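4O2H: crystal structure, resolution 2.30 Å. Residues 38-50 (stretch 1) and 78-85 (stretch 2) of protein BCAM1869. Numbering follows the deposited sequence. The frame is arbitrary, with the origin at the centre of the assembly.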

ATOM      1  N   SER A  38       1.337  -2.691   6.869  1.00 42.31           N
ATOM      2  CA  SER A  38       1.257  -1.334   7.381  1.00 40.29           C
ATOM      3  C   SER A  38       2.674  -0.793   7.435  1.00 44.53           C
ATOM      4  O   SER A  38       3.616  -1.556   7.613  1.00 44.60           O
ATOM      5  CB  SER A  38       0.601  -1.316   8.759  1.00 41.56           C
ATOM      6  OG  SER A  38      -0.752  -1.746   8.749  1.00 47.18           O
ATOM      7  N   GLY A  39       2.822   0.498   7.236  1.00 40.99           N
ATOM      8  CA  GLY A  39       4.114   1.153   7.310  1.00 41.52           C
ATOM      9  C   GLY A  39       3.965   2.632   7.519  1.00 43.11           C
ATOM     10  O   GLY A  39       2.870   3.184   7.390  1.00 40.79           O
ATOM     11  N   LEU A  40       5.064   3.268   7.893  1.00 40.11           N
ATOM     12  CA  LEU A  40       5.102   4.698   8.129  1.00 39.59           C
ATOM     13  C   LEU A  40       5.400   5.437   6.830  1.00 43.93           C
ATOM     14  O   LEU A  40       6.127   4.912   5.986  1.00 43.40           O
ATOM     15  CB  LEU A  40       6.174   5.032   9.198  1.00 40.10           C
ATOM     16  CG  LEU A  40       5.950   4.368  10.578  1.00 42.02           C
ATOM     17  CD1 LEU A  40       6.997   4.841  11.585  1.00 41.25           C
ATOM     18  CD2 LEU A  40       4.494   4.576  11.110  1.00 35.27           C
ATOM     19  N   ASP A  41       4.774   6.618   6.641  1.00 41.86           N
ATOM     20  CA  ASP A  41       5.045   7.507   5.494  1.00 42.55           C
ATOM     21  C   ASP A  41       5.476   8.896   6.059  1.00 44.43           C
ATOM     22  O   ASP A  41       4.603   9.720   6.330  1.00 42.99           O
ATOM     23  CB  ASP A  41       3.826   7.611   4.522  1.00 43.52           C
ATOM     24  CG  ASP A  41       4.074   8.466   3.280  1.00 51.88           C
ATOM     25  OD1 ASP A  41       5.186   9.000   3.137  1.00 55.45           O
ATOM     26  OD2 ASP A  41       3.192   8.507   2.399  1.00 64.12           O
ATOM     27  N   PRO A  42       6.800   9.175   6.236  1.00 44.10           N
ATOM     28  CA  PRO A  42       7.223  10.484   6.817  1.00 45.87           C
ATOM     29  C   PRO A  42       6.858  11.694   5.940  1.00 51.55           C
ATOM     30  O   PRO A  42       6.684  12.802   6.449  1.00 54.35           O
ATOM     31  CB  PRO A  42       8.746  10.339   6.963  1.00 48.60           C
ATOM     32  CG  PRO A  42       9.128   9.276   5.988  1.00 51.41           C
ATOM     33  CD  PRO A  42       7.969   8.316   5.961  1.00 45.45           C
ATOM     34  N   SER A  43       6.727  11.476   4.639  1.00 47.24           N
ATOM     35  CA  SER A  43       6.319  12.509   3.695  1.00 48.82           C
ATOM     36  C   SER A  43       4.833  12.878   3.915  1.00 50.83           C
ATOM     37  O   SER A  43       4.510  14.054   3.919  1.00 53.54           O
ATOM     38  CB  SER A  43       6.560  12.043   2.268  1.00 55.30           C
ATOM     39  OG  SER A  43       5.967  12.950   1.353  1.00 72.47           O
ATOM     40  N   LEU A  44       3.958  11.895   4.148  1.00 43.98           N
ATOM     41  CA  LEU A  44       2.556  12.128   4.476  1.00 42.99           C
ATOM     42  C   LEU A  44       2.439  12.837   5.836  1.00 47.93           C
ATOM     43  O   LEU A  44       1.672  13.799   5.952  1.00 46.89           O
ATOM     44  CB  LEU A  44       1.762  10.816   4.489  1.00 40.95           C
ATOM     45  CG  LEU A  44       0.273  10.889   4.967  1.00 43.76           C
ATOM     46  CD1 LEU A  44      -0.567  11.780   4.062  1.00 43.21           C
ATOM     47  CD2 LEU A  44      -0.337   9.505   5.045  1.00 42.59           C
ATOM     48  N   LEU A  45       3.237  12.381   6.837  1.00 44.66           N
ATOM     49  CA  LEU A  45       3.257  12.925   8.188  1.00 45.38           C
ATOM     50  C   LEU A  45       3.588  14.444   8.165  1.00 51.87           C
ATOM     51  O   LEU A  45       2.902  15.229   8.828  1.00 50.26           O
ATOM     52  CB  LEU A  45       4.251  12.143   9.104  1.00 45.12           C
ATOM     53  CG  LEU A  45       4.436  12.748  10.530  1.00 50.03           C
ATOM     54  CD1 LEU A  45       3.122  12.689  11.346  1.00 48.27           C
ATOM     55  CD2 LEU A  45       5.556  12.080  11.297  1.00 47.37           C
ATOM     56  N   ALA A  46       4.611  14.841   7.389  1.00 50.25           N
ATOM     57  CA  ALA A  46       4.968  16.256   7.266  1.00 52.63           C
ATOM     58  C   ALA A  46       3.843  17.005   6.560  1.00 58.14           C
ATOM     59  O   ALA A  46       3.529  18.140   6.928  1.00 59.31           O
ATOM     60  CB  ALA A  46       6.284  16.427   6.500  1.00 54.31           C
ATOM     61  N   GLU A  47       3.249  16.356   5.552  1.00 52.05           N
ATOM     62  CA  GLU A  47       2.183  16.889   4.737  1.00 54.41           C
ATOM     63  C   GLU A  47       0.954  17.248   5.605  1.00 58.32           C
ATOM     64  O   GLU A  47       0.450  18.360   5.489  1.00 59.37           O
ATOM     65  CB  GLU A  47       1.849  15.866   3.657  1.00 56.80           C
ATOM     66  CG  GLU A  47       0.917  16.332   2.555  1.00 76.38           C
ATOM     67  CD  GLU A  47       0.632  15.214   1.571  1.00100.21           C
ATOM     68  OE1 GLU A  47       1.539  14.867   0.778  1.00 96.78           O
ATOM     69  OE2 GLU A  47      -0.485  14.653   1.626  1.00 93.78           O
ATOM     70  N   LEU A  48       0.508  16.328   6.493  1.00 53.31           N
ATOM     71  CA  LEU A  48      -0.619  16.521   7.415  1.00 51.19           C
ATOM     72  C   LEU A  48      -0.315  17.640   8.423  1.00 56.72           C
ATOM     73  O   LEU A  48      -1.181  18.480   8.689  1.00 56.17           O
ATOM     74  CB  LEU A  48      -0.925  15.217   8.168  1.00 49.67           C
ATOM     75  CG  LEU A  48      -1.501  14.023   7.383  1.00 52.17           C
ATOM     76  CD1 LEU A  48      -1.362  12.778   8.163  1.00 50.76           C
ATOM     77  CD2 LEU A  48      -2.981  14.192   7.075  1.00 52.08           C
ATOM     78  N   ARG A  49       0.921  17.652   8.976  1.00 53.41           N
ATOM     79  CA  ARG A  49       1.364  18.649   9.947  1.00 55.26           C
ATOM     80  C   ARG A  49       1.362  20.050   9.339  1.00 62.21           C
ATOM     81  O   ARG A  49       1.104  21.010  10.044  1.00 62.16           O
ATOM     82  CB  ARG A  49       2.762  18.311  10.479  1.00 56.31           C
ATOM     83  CG  ARG A  49       2.736  17.317  11.633  1.00 59.19           C
ATOM     84  CD  ARG A  49       4.138  16.862  11.951  1.00 58.07           C
ATOM     85  NE  ARG A  49       4.166  15.865  13.017  1.00 65.08           N
ATOM     86  CZ  ARG A  49       5.241  15.154  13.342  1.00 78.71           C
ATOM     87  NH1 ARG A  49       6.378  15.313  12.673  1.00 69.27           N
ATOM     88  NH2 ARG A  49       5.187  14.268  14.331  1.00 61.51           N
ATOM     89  N   ASP A  50       1.592  20.142   8.024  1.00 61.77           N
ATOM     90  CA  ASP A  50       1.593  21.358   7.213  1.00 63.43           C
ATOM     91  C   ASP A  50       0.172  21.889   7.014  1.00 68.18           C
ATOM     92  O   ASP A  50      -0.024  23.080   6.741  1.00 68.83           O
ATOM     93  CB  ASP A  50       2.209  21.050   5.853  1.00 65.52           C
ATOM     94  CG  ASP A  50       3.181  22.100   5.401  1.00 86.59           C
ATOM     95  OD1 ASP A  50       4.405  21.864   5.527  1.00 89.83           O
ATOM     96  OD2 ASP A  50       2.724  23.164   4.922  1.00 96.31           O
ATOM     97  N   TRP A  78      -5.707   2.129   2.822  1.00 36.86           N
ATOM     98  CA  TRP A  78      -5.942   3.523   3.164  1.00 37.08           C
ATOM     99  C   TRP A  78      -4.720   4.093   3.860  1.00 41.38           C
ATOM    100  O   TRP A  78      -3.833   3.349   4.327  1.00 41.86           O
ATOM    101  CB  TRP A  78      -7.209   3.680   4.067  1.00 35.65           C
ATOM    102  CG  TRP A  78      -7.087   3.026   5.425  1.00 36.43           C
ATOM    103  CD1 TRP A  78      -6.800   3.650   6.615  1.00 39.02           C
ATOM    104  CD2 TRP A  78      -7.409   1.658   5.758  1.00 35.42           C
ATOM    105  NE1 TRP A  78      -6.881   2.755   7.651  1.00 36.94           N
ATOM    106  CE2 TRP A  78      -7.256   1.522   7.160  1.00 38.01           C
ATOM    107  CE3 TRP A  78      -7.765   0.523   4.999  1.00 35.57           C
ATOM    108  CZ2 TRP A  78      -7.431   0.293   7.818  1.00 36.21           C
ATOM    109  CZ3 TRP A  78      -7.904  -0.694   5.644  1.00 36.95           C
ATOM    110  CH2 TRP A  78      -7.766  -0.800   7.041  1.00 37.33           C
ATOM    111  N   ASP A  79      -4.699   5.423   3.940  1.00 38.95           N
ATOM    112  CA  ASP A  79      -3.736   6.210   4.710  1.00 39.38           C
ATOM    113  C   ASP A  79      -4.338   6.520   6.053  1.00 43.25           C
ATOM    114  O   ASP A  79      -5.552   6.782   6.168  1.00 42.44           O
ATOM    115  CB  ASP A  79      -3.332   7.507   3.981  1.00 41.71           C
ATOM    116  CG  ASP A  79      -2.467   7.306   2.753  1.00 51.58           C
ATOM    117  OD1 ASP A  79      -1.964   6.171   2.550  1.00 51.61           O
ATOM    118  OD2 ASP A  79      -2.271   8.279   2.008  1.00 61.78           O
ATOM    119  N   TRP A  80      -3.500   6.455   7.091  1.00 40.75           N
ATOM    120  CA  TRP A  80      -3.943   6.736   8.465  1.00 39.50           C
ATOM    121  C   TRP A  80      -2.984   7.711   9.148  1.00 41.48           C
ATOM    122  O   TRP A  80      -1.892   7.938   8.672  1.00 41.09           O
ATOM    123  CB  TRP A  80      -4.057   5.433   9.290  1.00 36.95           C
ATOM    124  CG  TRP A  80      -2.761   4.667   9.304  1.00 38.14           C
ATOM    125  CD1 TRP A  80      -2.390   3.682   8.437  1.00 40.25           C
ATOM    126  CD2 TRP A  80      -1.611   4.927  10.136  1.00 38.71           C
ATOM    127  NE1 TRP A  80      -1.093   3.304   8.679  1.00 40.38           N
ATOM    128  CE2 TRP A  80      -0.587   4.057   9.712  1.00 42.09           C
ATOM    129  CE3 TRP A  80      -1.356   5.800  11.220  1.00 40.45           C
ATOM    130  CZ2 TRP A  80       0.687   4.060  10.300  1.00 42.12           C
ATOM    131  CZ3 TRP A  80      -0.097   5.799  11.802  1.00 42.32           C
ATOM    132  CH2 TRP A  80       0.907   4.933  11.350  1.00 42.88           C
ATOM    133  N   TYR A  81      -3.399   8.263  10.266  1.00 39.29           N
ATOM    134  CA  TYR A  81      -2.564   9.075  11.116  1.00 40.36           C
ATOM    135  C   TYR A  81      -2.957   8.793  12.534  1.00 46.10           C
ATOM    136  O   TYR A  81      -4.105   8.428  12.827  1.00 44.35           O
ATOM    137  CB  TYR A  81      -2.534  10.590  10.783  1.00 42.95           C
ATOM    138  CG  TYR A  81      -3.818  11.370  10.956  1.00 46.14           C
ATOM    139  CD1 TYR A  81      -4.132  11.973  12.169  1.00 49.25           C
ATOM    140  CD2 TYR A  81      -4.670  11.598   9.875  1.00 47.88           C
ATOM    141  CE1 TYR A  81      -5.299  12.718  12.328  1.00 51.24           C
ATOM    142  CE2 TYR A  81      -5.834  12.355  10.017  1.00 49.74           C
ATOM    143  CZ  TYR A  81      -6.143  12.912  11.248  1.00 58.38           C
ATOM    144  OH  TYR A  81      -7.276  13.673  11.394  1.00 59.30           O
ATOM    145  N   LEU A  82      -1.982   8.938  13.414  1.00 44.34           N
ATOM    146  CA  LEU A  82      -2.177   8.760  14.826  1.00 43.95           C
ATOM    147  C   LEU A  82      -2.155  10.144  15.476  1.00 48.98           C
ATOM    148  O   LEU A  82      -1.125  10.818  15.441  1.00 49.53           O
ATOM    149  CB  LEU A  82      -1.073   7.823  15.374  1.00 43.91           C
ATOM    150  CG  LEU A  82      -0.968   7.687  16.896  1.00 47.78           C
ATOM    151  CD1 LEU A  82      -2.237   7.052  17.468  1.00 45.79           C
ATOM    152  CD2 LEU A  82       0.244   6.903  17.242  1.00 48.73           C
ATOM    153  N   GLU A  83      -3.302  10.573  16.060  1.00 58.80           N
ATOM    154  CA  GLU A  83      -3.414  11.868  16.733  1.00 62.82           C
ATOM    155  C   GLU A  83      -2.552  11.902  17.973  1.00 70.09           C
ATOM    156  O   GLU A  83      -2.459  10.898  18.688  1.00 70.49           O
ATOM    157  CB  GLU A  83      -4.855  12.198  17.111  1.00 64.22           C
ATOM    158  CG  GLU A  83      -5.712  12.664  15.951  1.00 70.02           C
ATOM    159  CD  GLU A  83      -6.705  13.748  16.323  1.00 88.76           C
ATOM    160  OE1 GLU A  83      -7.219  13.714  17.466  1.00 84.34           O
ATOM    161  OE2 GLU A  83      -6.949  14.645  15.479  1.00 69.50           O
ATOM    162  N   ARG A  84      -1.880  13.033  18.196  1.00 68.28           N
ATOM    163  CA  ARG A  84      -1.031  13.220  19.352  1.00 72.51           C
ATOM    164  C   ARG A  84      -1.894  13.323  20.633  1.00 81.44           C
ATOM    165  O   ARG A  84      -1.646  12.600  21.601  1.00 82.70           O
ATOM    166  CB  ARG A  84      -0.160  14.476  19.158  1.00 73.59           C
ATOM    167  CG  ARG A  84       1.002  14.621  20.141  1.00 80.16           C
ATOM    168  CD  ARG A  84       1.857  15.871  19.894  1.00 83.24           C
ATOM    169  NE  ARG A  84       2.106  16.103  18.466  1.00 88.59           N
ATOM    170  CZ  ARG A  84       3.079  15.540  17.753  1.00 98.54           C
ATOM    171  NH1 ARG A  84       3.953  14.723  18.337  1.00 83.61           N
ATOM    172  NH2 ARG A  84       3.196  15.798  16.454  1.00 77.18           N
ATOM    173  N   ALA A  85      -2.939  14.167  20.589  1.00 80.65           N
ATOM    174  CA  ALA A  85      -3.808  14.512  21.717  1.00 85.49           C
ATOM    175  C   ALA A  85      -4.486  13.319  22.378  1.00 89.86           C
ATOM    176  O   ALA A  85      -4.339  13.099  23.586  1.00 94.56           O
ATOM    177  CB  ALA A  85      -4.876  15.510  21.274  1.00 86.36           C
TER

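No hydrogen bond or salt bridge joins the two stretches; the evidence for their association is apolar packing, which accounts for most of the 375 Å² buried between them. Helix 42-50 crosses strand 78-83 at 62°, with an axial closest approach of 9.9 Å, a spacing that leaves room for one layer of side chains.

Two leucines one helical turn apart fill that layer. Leu-44 and Leu-48 both direct CA-to-CB toward the strand and are both buried. Leu-44 (chi1 t, chi2 p) places CD2 3.8 Å from both CB and OD2 of Asp-79 and 4.2 Å from the backbone O of Trp-80, so its methyl meets the carboxylate as closely as the methylene. Leu-48 (chi1 m, chi2 t) brings CD1 to 3.6 Å from CB of Tyr-81, at van der Waals distance. Branched, uncharged leucine suits such positions because its methyls reach the strand without leaving a polar group unpaired.

Trp-80 works differently. Its CA-to-CB bond points away from stretch 1, yet with chi1 at 56° and chi2 at -92° the long indole returns to it, and the residue has 75 Å² covered, the largest share of any. CD2 of Leu-40 lies at the ring edge, 3.6 Å from CH2 of Trp-80, while O of Gly-39 is 3.7 Å from CZ2 of Trp-80. The indole NE1 is hydrogen-bonded elsewhere in the structure.

The polar contact is not attractive in itself: NH2 of Arg-49 and NH2 of Arg-84 lie 3.3 Å apart, two donors of like charge. Both nitrogens have hydrogen bonds elsewhere in the structure.

Within stretch 1, Asp-41 caps the helix: its OD1 accepts weak hydrogen bonds from N of Ser-43 and N of Leu-44, each 3.3 Å long. A short acidic side chain suits this position, where backbone NH groups lack helical partners.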